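Local coordinates for DNA mismatch repair protein MutS (Thermus aquaticus, PDB 1EWQ) that takes part in DNA mismatch repair, binding mismatched DNA and carrying a weak ATPase activity, at residues I581-N585 with L692-Y697; P584-G588 with V723-Q727; L593-A597 with L658-D662; N710-A714 with Q727-A733. Numbering follows the deposited sequence.

Interaction 1: I581-N585 with L692-Y697. With SO4 (sulfate ion), chain F.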
loop_
_atom_site.group_PDB
_atom_site.type_symbol
_atom_site.label_atom_id
_atom_site.label_comp_id
_atom_site.label_asym_id
_atom_site.label_seq_id
_atom_site.Cartn_x
_atom_site.Cartn_y
_atom_site.Cartn_z
ATOM N N ILE C 581 -12.179 -32.346 21.036
ATOM C CA ILE C 581 -10.987 -31.905 21.743
ATOM C C ILE C 581 -11.352 -30.764 22.680
ATOM O O ILE C 581 -11.549 -29.629 22.249
ATOM C CB ILE C 581 -9.898 -31.419 20.766
ATOM C CG1 ILE C 581 -9.569 -32.534 19.776
ATOM C CG2 ILE C 581 -8.664 -30.998 21.533
ATOM C CD1 ILE C 581 -8.573 -32.153 18.707
ATOM N N THR C 582 -11.449 -31.082 23.964
ATOM C CA THR C 582 -11.792 -30.095 24.977
ATOM C C THR C 582 -10.522 -29.494 25.578
ATOM O O THR C 582 -9.418 -29.925 25.270
ATOM C CB THR C 582 -12.666 -30.737 26.093
ATOM O OG1 THR C 582 -12.155 -32.037 26.418
ATOM C CG2 THR C 582 -14.104 -30.871 25.629
ATOM N N GLY C 583 -10.686 -28.489 26.427
ATOM C CA GLY C 583 -9.541 -27.844 27.037
ATOM C C GLY C 583 -9.543 -26.364 26.698
ATOM O O GLY C 583 -10.280 -25.934 25.809
ATOM N N PRO C 584 -8.715 -25.558 27.374
ATOM C CA PRO C 584 -8.643 -24.117 27.133
ATOM C C PRO C 584 -7.959 -23.741 25.841
ATOM O O PRO C 584 -7.272 -24.550 25.224
ATOM C CB PRO C 584 -7.855 -23.620 28.330
ATOM C CG PRO C 584 -6.862 -24.722 28.509
ATOM C CD PRO C 584 -7.725 -25.964 28.388
ATOM N N ASN C 585 -8.159 -22.497 25.439
ATOM C CA ASN C 585 -7.518 -21.966 24.252
ATOM C C ASN C 585 -6.076 -21.637 24.665
ATOM O O ASN C 585 -5.736 -21.701 25.847
ATOM C CB ASN C 585 -8.250 -20.704 23.793
ATOM C CG ASN C 585 -9.663 -20.991 23.331
ATOM O OD1 ASN C 585 -9.869 -21.639 22.301
ATOM N ND2 ASN C 585 -10.643 -20.512 24.089
ATOM N N LEU C 692 -12.536 -33.522 13.507
ATOM C CA LEU C 692 -11.816 -33.033 14.683
ATOM C C LEU C 692 -12.648 -31.814 15.086
ATOM O O LEU C 692 -12.796 -30.865 14.313
ATOM C CB LEU C 692 -10.383 -32.604 14.353
ATOM C CG LEU C 692 -9.325 -33.664 14.050
ATOM C CD1 LEU C 692 -7.995 -32.974 13.759
ATOM C CD2 LEU C 692 -9.174 -34.613 15.233
ATOM N N PHE C 693 -13.196 -31.850 16.288
ATOM C CA PHE C 693 -14.053 -30.777 16.764
ATOM C C PHE C 693 -13.534 -30.209 18.071
ATOM O O PHE C 693 -13.742 -30.807 19.127
ATOM C CB PHE C 693 -15.475 -31.335 16.946
ATOM C CG PHE C 693 -16.525 -30.299 17.264
ATOM C CD1 PHE C 693 -17.880 -30.631 17.162
ATOM C CD2 PHE C 693 -16.181 -29.007 17.669
ATOM C CE1 PHE C 693 -18.871 -29.699 17.453
ATOM C CE2 PHE C 693 -17.171 -28.060 17.966
ATOM C CZ PHE C 693 -18.516 -28.410 17.857
ATOM N N ALA C 694 -12.850 -29.066 17.985
ATOM C CA ALA C 694 -12.321 -28.377 19.158
ATOM C C ALA C 694 -13.480 -27.598 19.765
ATOM O O ALA C 694 -14.140 -26.815 19.068
ATOM C CB ALA C 694 -11.209 -27.416 18.753
ATOM N N THR C 695 -13.724 -27.792 21.055
ATOM C CA THR C 695 -14.837 -27.107 21.715
ATOM C C THR C 695 -14.608 -26.983 23.214
ATOM O O THR C 695 -13.688 -27.592 23.757
ATOM C CB THR C 695 -16.166 -27.879 21.480
ATOM O OG1 THR C 695 -17.261 -27.182 22.094
ATOM C CG2 THR C 695 -16.076 -29.277 22.067
ATOM N N HIS C 696 -15.442 -26.183 23.876
ATOM C CA HIS C 696 -15.360 -26.009 25.323
ATOM C C HIS C 696 -16.528 -26.740 25.963
ATOM O O HIS C 696 -16.558 -26.931 27.172
ATOM C CB HIS C 696 -15.450 -24.532 25.707
ATOM C CG HIS C 696 -14.260 -23.735 25.289
ATOM N ND1 HIS C 696 -12.986 -24.023 25.726
ATOM C CD2 HIS C 696 -14.142 -22.686 24.440
ATOM C CE1 HIS C 696 -12.132 -23.188 25.160
ATOM N NE2 HIS C 696 -12.807 -22.369 24.375
ATOM N N TYR C 697 -17.496 -27.140 25.146
ATOM C CA TYR C 697 -18.674 -27.834 25.659
ATOM C C TYR C 697 -18.372 -29.206 26.247
ATOM O O TYR C 697 -18.145 -30.174 25.512
ATOM C CB TYR C 697 -19.712 -27.979 24.547
ATOM C CG TYR C 697 -20.327 -26.668 24.101
ATOM C CD1 TYR C 697 -20.802 -26.513 22.805
ATOM C CD2 TYR C 697 -20.494 -25.607 24.998
ATOM C CE1 TYR C 697 -21.434 -25.349 22.409
ATOM C CE2 TYR C 697 -21.130 -24.431 24.612
ATOM C CZ TYR C 697 -21.599 -24.310 23.316
ATOM O OH TYR C 697 -22.247 -23.164 22.910
HETATM S S SO4 F . -12.284 -24.159 29.421
HETATM O O1 SO4 F . -13.293 -23.999 30.484
HETATM O O2 SO4 F . -10.999 -24.586 30.001
HETATM O O3 SO4 F . -12.764 -25.169 28.468
HETATM O O4 SO4 F . -12.105 -22.870 28.734
HETATM O O HOH W 1 -13.287 -27.617 27.602
#
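Two backbone hydrogen bonds zip these parallel strand ends together: Ile581 N gives to Phe693 O at 2.9 Å, and Thr695 N gives to Ile581 O at 3.1 Å. Ile581 thus bridges Ala694, its amide bonding to the residue before and its carbonyl to the residue after, the usual parallel ladder. Two CA-H...O contacts run alongside, from Ala694 CA to Ile581 O and from Thr582 CA to Thr695 O, both 3.4 Å.

Apolar contact is modest. Ile581 and Ala694 point to the same face of the sheet, where Ile581 CD1 meets Leu692 CD2 at 4.3 Å; helix 589-603 covers this face through Phe592 and Leu593.

Past the strand ends the link becomes polar. A water takes a hydrogen bond from Gly583 N (3.0 Å) and gives one to sulfate O3 (2.6 Å) and a weak one to His696 O (3.4 Å). His696 ND1 also donates to that sulfate O3, at 3.0 Å; Thr668 and Ser669 of the second subunit bind the same ion. Within 692-697, Tyr697 N gives to Thr695 OG1 at 3.1 Å, an ST turn just after the strand.

At its phi/psi of 122°/167° Gly583 could hardly carry a CB, which would be jammed against the preceding carbonyl O. Here the strand passes into the P-loop (Walker A) of a P-loop NTPase, the predicted ATP site, beside a neighbouring parallel strand.

Interaction 2: P584-G588 with V723-Q727. With SO4 (sulfate ion), chain E.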
loop_
_atom_site.group_PDB
_atom_site.type_symbol
_atom_site.label_atom_id
_atom_site.label_comp_id
_atom_site.label_asym_id
_atom_site.label_seq_id
_atom_site.Cartn_x
_atom_site.Cartn_y
_atom_site.Cartn_z
ATOM N N PRO C 584 -8.715 -25.558 27.374
ATOM C CA PRO C 584 -8.643 -24.117 27.133
ATOM C C PRO C 584 -7.959 -23.741 25.841
ATOM O O PRO C 584 -7.272 -24.550 25.224
ATOM C CB PRO C 584 -7.855 -23.620 28.330
ATOM C CG PRO C 584 -6.862 -24.722 28.509
ATOM C CD PRO C 584 -7.725 -25.964 28.388
ATOM N N ASN C 585 -8.159 -22.497 25.439
ATOM C CA ASN C 585 -7.518 -21.966 24.252
ATOM C C ASN C 585 -6.076 -21.637 24.665
ATOM O O ASN C 585 -5.736 -21.701 25.847
ATOM C CB ASN C 585 -8.250 -20.704 23.793
ATOM C CG ASN C 585 -9.663 -20.991 23.331
ATOM O OD1 ASN C 585 -9.869 -21.639 22.301
ATOM N ND2 ASN C 585 -10.643 -20.512 24.089
HETATM N N MSE C 586 -5.233 -21.294 23.698
HETATM C CA MSE C 586 -3.835 -20.973 23.975
HETATM C C MSE C 586 -3.023 -22.225 24.315
HETATM O O MSE C 586 -1.894 -22.128 24.783
HETATM C CB MSE C 586 -3.721 -19.962 25.125
HETATM C CG MSE C 586 -4.348 -18.603 24.833
HETATM SE SE MSE C 586 -4.133 -17.353 26.309
HETATM C CE MSE C 586 -5.437 -18.115 27.490
ATOM N N ALA C 587 -3.604 -23.397 24.090
ATOM C CA ALA C 587 -2.911 -24.650 24.358
ATOM C C ALA C 587 -2.704 -25.432 23.063
ATOM O O ALA C 587 -2.525 -26.648 23.089
ATOM C CB ALA C 587 -3.699 -25.487 25.355
ATOM N N GLY C 588 -2.763 -24.728 21.934
ATOM C CA GLY C 588 -2.541 -25.350 20.637
ATOM C C GLY C 588 -3.611 -26.253 20.040
ATOM O O GLY C 588 -3.285 -27.116 19.226
ATOM N N VAL C 723 0.073 -22.270 33.378
ATOM C CA VAL C 723 0.961 -22.665 32.295
ATOM C C VAL C 723 0.236 -23.599 31.323
ATOM O O VAL C 723 -0.193 -24.688 31.704
ATOM C CB VAL C 723 2.222 -23.371 32.854
ATOM C CG1 VAL C 723 3.152 -23.767 31.720
ATOM C CG2 VAL C 723 2.944 -22.443 33.835
ATOM N N PHE C 724 0.100 -23.168 30.071
ATOM C CA PHE C 724 -0.577 -23.975 29.057
ATOM C C PHE C 724 0.322 -25.034 28.419
ATOM O O PHE C 724 1.394 -24.726 27.900
ATOM C CB PHE C 724 -1.163 -23.079 27.959
ATOM C CG PHE C 724 -2.164 -22.084 28.465
ATOM C CD1 PHE C 724 -1.761 -20.817 28.865
ATOM C CD2 PHE C 724 -3.503 -22.436 28.600
ATOM C CE1 PHE C 724 -2.681 -19.912 29.402
ATOM C CE2 PHE C 724 -4.428 -21.544 29.133
ATOM C CZ PHE C 724 -4.020 -20.281 29.537
ATOM N N TYR C 725 -0.131 -26.282 28.467
ATOM C CA TYR C 725 0.608 -27.395 27.885
ATOM C C TYR C 725 0.006 -27.789 26.533
ATOM O O TYR C 725 -1.190 -28.086 26.427
ATOM C CB TYR C 725 0.595 -28.601 28.832
ATOM C CG TYR C 725 1.484 -28.428 30.041
ATOM C CD1 TYR C 725 1.051 -27.706 31.160
ATOM C CD2 TYR C 725 2.790 -28.922 30.038
ATOM C CE1 TYR C 725 1.908 -27.476 32.241
ATOM C CE2 TYR C 725 3.651 -28.699 31.111
ATOM C CZ TYR C 725 3.210 -27.972 32.207
ATOM O OH TYR C 725 4.083 -27.718 33.241
ATOM N N HIS C 726 0.846 -27.799 25.506
ATOM C CA HIS C 726 0.401 -28.134 24.165
ATOM C C HIS C 726 0.339 -29.622 23.860
ATOM O O HIS C 726 0.128 -30.011 22.713
ATOM C CB HIS C 726 1.284 -27.436 23.137
ATOM C CG HIS C 726 1.111 -25.950 23.109
ATOM N ND1 HIS C 726 0.835 -25.254 21.950
ATOM C CD2 HIS C 726 1.175 -25.027 24.096
ATOM C CE1 HIS C 726 0.736 -23.966 22.226
ATOM N NE2 HIS C 726 0.939 -23.801 23.521
ATOM N N GLN C 727 0.528 -30.462 24.873
ATOM C CA GLN C 727 0.451 -31.900 24.649
ATOM C C GLN C 727 -1.022 -32.283 24.504
ATOM O O GLN C 727 -1.861 -31.900 25.327
ATOM C CB GLN C 727 1.056 -32.687 25.822
ATOM C CG GLN C 727 2.589 -32.658 25.956
ATOM C CD GLN C 727 3.134 -31.320 26.443
ATOM O OE1 GLN C 727 2.497 -30.625 27.234
ATOM N NE2 GLN C 727 4.327 -30.963 25.982
HETATM S S SO4 E . -6.626 -22.279 20.246
HETATM O O1 SO4 E . -7.427 -21.647 19.179
HETATM O O2 SO4 E . -5.991 -21.221 21.053
HETATM O O3 SO4 E . -7.488 -23.094 21.119
HETATM O O4 SO4 E . -5.573 -23.131 19.671
HETATM O O HOH W 2 -1.893 -28.764 21.350
#
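Phe724 lays one face of its ring under the side chain of Met586, modelled as selenomethionine: CB sits 4.1 Å from the ring centroid and only 4° off the normal, a clear CH-pi contact. Further out, SE lies 4.8 Å from the same centroid in an oblique Met-aromatic approach, and Met586 CE comes to 3.3 Å from Phe724 CZ. Pro584 meets the ring at its edge, CG to CE2 at 4.1 Å, while Ala587 CB packs 4.4 Å from Phe724 CB. Val741 and Met744 of helix 738-744 also touch Phe724.

Two residues along the strand, His726 turns its imidazole face to the backbone of the loop. Ala587 O and Gly588 N lie over that face, the latter 3.6 Å from His726 CE1. A CB on Gly588 would land 2.6 Å from His726 ND1, so the close fit depends on a bare backbone just before helix 589-603. His726 CA makes a CA-H...O contact of 3.5 Å with Ala587 O, and a water lies between Ala587 O (2.8 Å) and His726 O (2.7 Å).

The loop's inner side faces a sulfate, whose O2 accepts from Met586 N at 2.8 Å and which Ser590 also binds, as expected of a P-loop cradling phosphate. The strand therefore meets the predicted ATP-binding loop mainly through apolar and aromatic contacts, and the Met586 amide is turned to the anion.

Interaction 3: L593-A597 with L658-D662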
loop_
_atom_site.group_PDB
_atom_site.type_symbol
_atom_site.label_atom_id
_atom_site.label_comp_id
_atom_site.label_asym_id
_atom_site.label_seq_id
_atom_site.Cartn_x
_atom_site.Cartn_y
_atom_site.Cartn_z
ATOM N N LEU C 593 -5.437 -29.013 14.931
ATOM C CA LEU C 593 -6.372 -29.269 13.845
ATOM C C LEU C 593 -5.701 -28.984 12.511
ATOM O O LEU C 593 -5.679 -29.836 11.632
ATOM C CB LEU C 593 -7.626 -28.387 13.945
ATOM C CG LEU C 593 -8.602 -28.554 15.113
ATOM C CD1 LEU C 593 -9.965 -27.973 14.718
ATOM C CD2 LEU C 593 -8.746 -30.002 15.459
ATOM N N ARG C 594 -5.140 -27.791 12.371
ATOM C CA ARG C 594 -4.497 -27.409 11.119
ATOM C C ARG C 594 -3.332 -28.311 10.720
ATOM O O ARG C 594 -3.185 -28.618 9.536
ATOM C CB ARG C 594 -4.015 -25.960 11.178
ATOM C CG ARG C 594 -5.125 -24.920 11.389
ATOM C CD ARG C 594 -4.548 -23.512 11.352
ATOM N NE ARG C 594 -5.505 -22.519 11.807
ATOM C CZ ARG C 594 -5.504 -21.970 13.021
ATOM N NH1 ARG C 594 -4.577 -22.310 13.918
ATOM N NH2 ARG C 594 -6.442 -21.092 13.346
ATOM N N GLN C 595 -2.509 -28.741 11.683
ATOM C CA GLN C 595 -1.372 -29.598 11.339
ATOM C C GLN C 595 -1.862 -30.905 10.742
ATOM O O GLN C 595 -1.220 -31.467 9.861
ATOM C CB GLN C 595 -0.466 -29.863 12.564
ATOM C CG GLN C 595 -0.780 -31.081 13.433
ATOM C CD GLN C 595 0.204 -31.226 14.617
ATOM O OE1 GLN C 595 0.419 -32.322 15.142
ATOM N NE2 GLN C 595 0.782 -30.120 15.037
ATOM N N THR C 596 -3.013 -31.371 11.214
ATOM C CA THR C 596 -3.606 -32.607 10.716
ATOM C C THR C 596 -3.954 -32.443 9.235
ATOM O O THR C 596 -3.615 -33.288 8.408
ATOM C CB THR C 596 -4.883 -32.947 11.501
ATOM O OG1 THR C 596 -4.557 -33.125 12.883
ATOM C CG2 THR C 596 -5.523 -34.214 10.962
ATOM N N ALA C 597 -4.620 -31.341 8.905
ATOM C CA ALA C 597 -4.999 -31.064 7.526
ATOM C C ALA C 597 -3.758 -30.894 6.647
ATOM O O ALA C 597 -3.714 -31.373 5.507
ATOM C CB ALA C 597 -5.857 -29.800 7.464
ATOM N N LEU C 658 -12.304 -34.918 5.604
ATOM C CA LEU C 658 -11.620 -34.512 6.827
ATOM C C LEU C 658 -12.304 -33.205 7.147
ATOM O O LEU C 658 -12.213 -32.259 6.365
ATOM C CB LEU C 658 -10.125 -34.264 6.594
ATOM C CG LEU C 658 -9.366 -33.636 7.788
ATOM C CD1 LEU C 658 -9.324 -34.614 8.956
ATOM C CD2 LEU C 658 -7.935 -33.248 7.384
ATOM N N VAL C 659 -13.013 -33.165 8.268
ATOM C CA VAL C 659 -13.724 -31.968 8.696
ATOM C C VAL C 659 -13.067 -31.411 9.959
ATOM O O VAL C 659 -12.813 -32.158 10.908
ATOM C CB VAL C 659 -15.208 -32.300 8.996
ATOM C CG1 VAL C 659 -15.924 -31.068 9.491
ATOM C CG2 VAL C 659 -15.893 -32.874 7.724
ATOM N N LEU C 660 -12.798 -30.106 9.974
ATOM C CA LEU C 660 -12.163 -29.458 11.121
ATOM C C LEU C 660 -13.063 -28.370 11.690
ATOM O O LEU C 660 -13.229 -27.323 11.074
ATOM C CB LEU C 660 -10.818 -28.838 10.712
ATOM C CG LEU C 660 -9.732 -29.732 10.085
ATOM C CD1 LEU C 660 -8.455 -28.895 9.873
ATOM C CD2 LEU C 660 -9.431 -30.909 10.981
ATOM N N LEU C 661 -13.653 -28.619 12.857
ATOM C CA LEU C 661 -14.538 -27.637 13.474
ATOM C C LEU C 661 -13.892 -27.026 14.704
ATOM O O LEU C 661 -13.358 -27.723 15.564
ATOM C CB LEU C 661 -15.884 -28.263 13.839
ATOM C CG LEU C 661 -16.651 -28.979 12.719
ATOM C CD1 LEU C 661 -18.019 -29.407 13.254
ATOM C CD2 LEU C 661 -16.800 -28.070 11.500
ATOM N N ASP C 662 -13.965 -25.704 14.768
ATOM C CA ASP C 662 -13.367 -24.921 15.842
ATOM C C ASP C 662 -14.448 -24.146 16.591
ATOM O O ASP C 662 -14.875 -23.079 16.155
ATOM C CB ASP C 662 -12.339 -23.969 15.211
ATOM C CG ASP C 662 -11.644 -23.070 16.219
ATOM O OD1 ASP C 662 -11.673 -21.826 16.019
ATOM O OD2 ASP C 662 -11.057 -23.596 17.186
#
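Leu593 enters the contact first, its CA-to-CB bond aimed at the strand and its CD1 reaching 3.5 Å from Leu661 O and 4.2 Å from Leu660 CB. Its carbonyl is approached as well, with Leu660 CD1 only 3.4 Å from Leu593 O, so Leu660 pushes its tip right against the helix backbone. The same methyl lies 4.3 Å from Arg594 N. The CA-to-CB bond of Arg594 points away from the strand, and its side chain comes close to that of Ser590 of the predicted ATP site.

This is the helix that follows the P-loop, packed along a strand in the parallel part of the mixed central sheet of the alpha/beta P-loop NTPase domain. Helix and strand segments run nearly antiparallel, 164° between their directions, with axes 9.3 Å apart. Since successive strand residues point to opposite faces, Leu658 and Leu660 turn toward the helix while Leu661 points away, to Val680 and Leu684 of helix 670-687.

One turn on, Thr596 sets CG2 at 4.3 Å from Leu658 CD1, its hydroxyl bonded back to Phe592 O within the helix. Ala597, whose N bonds to Leu593 O at 3.3 Å, lets both leucines in: its CB lies 3.7 Å from Leu660 CD1 and 4.0 Å from Leu658 CD2, and its CA is 3.7 Å from that same Leu658 CD2. Ile622 of the adjoining strand 621-625 touches both Ala597 and Leu658.

Interaction 4: N710-A714 with Q727-A733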
loop_
_atom_site.group_PDB
_atom_site.type_symbol
_atom_site.label_atom_id
_atom_site.label_comp_id
_atom_site.label_asym_id
_atom_site.label_seq_id
_atom_site.Cartn_x
_atom_site.Cartn_y
_atom_site.Cartn_z
ATOM N N ASN C 710 -12.811 -38.854 22.681
ATOM C CA ASN C 710 -12.421 -37.674 23.426
ATOM C C ASN C 710 -10.912 -37.493 23.576
ATOM O O ASN C 710 -10.172 -38.438 23.845
ATOM C CB ASN C 710 -13.073 -37.691 24.814
ATOM C CG ASN C 710 -14.507 -37.195 24.788
ATOM O OD1 ASN C 710 -14.769 -36.056 24.398
ATOM N ND2 ASN C 710 -15.440 -38.045 25.200
ATOM N N LEU C 711 -10.481 -36.253 23.367
ATOM C CA LEU C 711 -9.101 -35.824 23.510
ATOM C C LEU C 711 -9.202 -34.445 24.169
ATOM O O LEU C 711 -10.280 -33.851 24.214
ATOM C CB LEU C 711 -8.398 -35.696 22.150
ATOM C CG LEU C 711 -8.034 -36.958 21.367
ATOM C CD1 LEU C 711 -7.254 -36.557 20.118
ATOM C CD2 LEU C 711 -7.187 -37.889 22.227
ATOM N N HIS C 712 -8.089 -33.941 24.688
ATOM C CA HIS C 712 -8.097 -32.638 25.326
ATOM C C HIS C 712 -6.698 -32.130 25.588
ATOM O O HIS C 712 -5.712 -32.866 25.474
ATOM C CB HIS C 712 -8.865 -32.680 26.665
ATOM C CG HIS C 712 -8.108 -33.334 27.786
ATOM N ND1 HIS C 712 -7.866 -34.690 27.837
ATOM C CD2 HIS C 712 -7.524 -32.811 28.891
ATOM C CE1 HIS C 712 -7.167 -34.974 28.922
ATOM N NE2 HIS C 712 -6.944 -33.850 29.577
ATOM N N VAL C 713 -6.626 -30.851 25.916
ATOM C CA VAL C 713 -5.372 -30.224 26.267
ATOM C C VAL C 713 -5.642 -29.658 27.651
ATOM O O VAL C 713 -6.797 -29.461 28.033
ATOM C CB VAL C 713 -4.991 -29.100 25.283
ATOM C CG1 VAL C 713 -4.590 -29.713 23.940
ATOM C CG2 VAL C 713 -6.155 -28.141 25.110
ATOM N N ALA C 714 -4.588 -29.402 28.406
ATOM C CA ALA C 714 -4.769 -28.894 29.747
ATOM C C ALA C 714 -3.846 -27.741 30.086
ATOM O O ALA C 714 -2.811 -27.532 29.442
ATOM C CB ALA C 714 -4.574 -30.031 30.753
ATOM N N GLN C 727 0.528 -30.462 24.873
ATOM C CA GLN C 727 0.451 -31.900 24.649
ATOM C C GLN C 727 -1.022 -32.283 24.504
ATOM O O GLN C 727 -1.861 -31.900 25.327
ATOM C CB GLN C 727 1.056 -32.687 25.822
ATOM C CG GLN C 727 2.589 -32.658 25.956
ATOM C CD GLN C 727 3.134 -31.320 26.443
ATOM O OE1 GLN C 727 2.497 -30.625 27.234
ATOM N NE2 GLN C 727 4.327 -30.963 25.982
ATOM N N VAL C 728 -1.349 -33.016 23.451
ATOM C CA VAL C 728 -2.726 -33.449 23.273
ATOM C C VAL C 728 -2.868 -34.737 24.081
ATOM O O VAL C 728 -2.180 -35.726 23.832
ATOM C CB VAL C 728 -3.059 -33.677 21.789
ATOM C CG1 VAL C 728 -4.419 -34.340 21.651
ATOM C CG2 VAL C 728 -3.056 -32.342 21.065
ATOM N N LEU C 729 -3.767 -34.698 25.061
ATOM C CA LEU C 729 -3.990 -35.808 25.977
ATOM C C LEU C 729 -5.236 -36.644 25.701
ATOM O O LEU C 729 -6.203 -36.172 25.105
ATOM C CB LEU C 729 -4.067 -35.261 27.409
ATOM C CG LEU C 729 -2.979 -34.272 27.854
ATOM C CD1 LEU C 729 -3.360 -33.640 29.191
ATOM C CD2 LEU C 729 -1.636 -34.993 27.962
ATOM N N PRO C 730 -5.231 -37.908 26.153
ATOM C CA PRO C 730 -6.382 -38.784 25.942
ATOM C C PRO C 730 -7.537 -38.414 26.861
ATOM O O PRO C 730 -7.329 -37.822 27.917
ATOM C CB PRO C 730 -5.818 -40.167 26.252
ATOM C CG PRO C 730 -4.799 -39.872 27.307
ATOM C CD PRO C 730 -4.115 -38.647 26.766
ATOM N N GLY C 731 -8.750 -38.765 26.444
ATOM C CA GLY C 731 -9.928 -38.484 27.243
ATOM C C GLY C 731 -10.327 -37.025 27.250
ATOM O O GLY C 731 -9.618 -36.182 26.700
ATOM N N PRO C 732 -11.478 -36.702 27.863
ATOM C CA PRO C 732 -12.012 -35.341 27.962
ATOM C C PRO C 732 -11.300 -34.536 29.044
ATOM O O PRO C 732 -10.551 -35.092 29.846
ATOM C CB PRO C 732 -13.474 -35.582 28.310
ATOM C CG PRO C 732 -13.374 -36.780 29.211
ATOM C CD PRO C 732 -12.435 -37.671 28.429
ATOM N N ALA C 733 -11.525 -33.228 29.058
ATOM C CA ALA C 733 -10.916 -32.390 30.071
ATOM C C ALA C 733 -11.616 -32.808 31.355
ATOM O O ALA C 733 -12.763 -33.252 31.322
ATOM C CB ALA C 733 -11.174 -30.921 29.774
#
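His712 and Leu729 form an antiparallel hydrogen-bonded pair in which both backbones are satisfied: His712 N donates to Leu729 O at 3.0 Å, and Leu729 N donates to His712 O at 2.7 Å. At the next pair, Leu711 with Pro730, the register is non-hydrogen-bonded, so the proline's missing NH costs no bond in this pairing. Beyond it Gly731 N gives only a weak bond to Asn710 O (3.0 Å, 123°). Gly731 O is taken up by a side chain instead, accepting from His712 ND1 at 2.6 Å. The imidazole is held between Leu729 CB over one face and Pro732 O over the other. Asn710 ND2 finds its acceptor in Thr701 O, and Ala733 N gives to Thr582 OG1.

Leu711 CD1 and Val728 CG1 touch at 3.9 Å, Val713 CG1 and Val728 CG2 at 4.2 Å. This beta hairpin closes one edge of the sheet: strand 708-716 pairs with parallel strand 578-582, strand 723-730 lies outermost, and Val713 and Val728 touch helix 589-603.

In the fold
All four contacts belong to one six-stranded mixed sheet in the ATPase domain and the P-loop and helix that follow its strand 578-582. Interaction 1 pairs that strand with 690-694, interaction 4 pairs the hairpin strands on its other side, and their centres are about 9 Å apart, joined by Thr582 O to Val713 N at 3.0 Å. Interaction 2 shares Pro584 and Asn585 with interaction 1 and crosses interaction 4 along the chain. Interaction 3 is nested inside the loops closed by interactions 1 and 2, its centre about 12 Å and 17 Å from theirs. Strands distant in sequence thus flank the loop of the predicted ATP site, over 50 Å from the DNA at interactions 1 and 2, where the second subunit also touches.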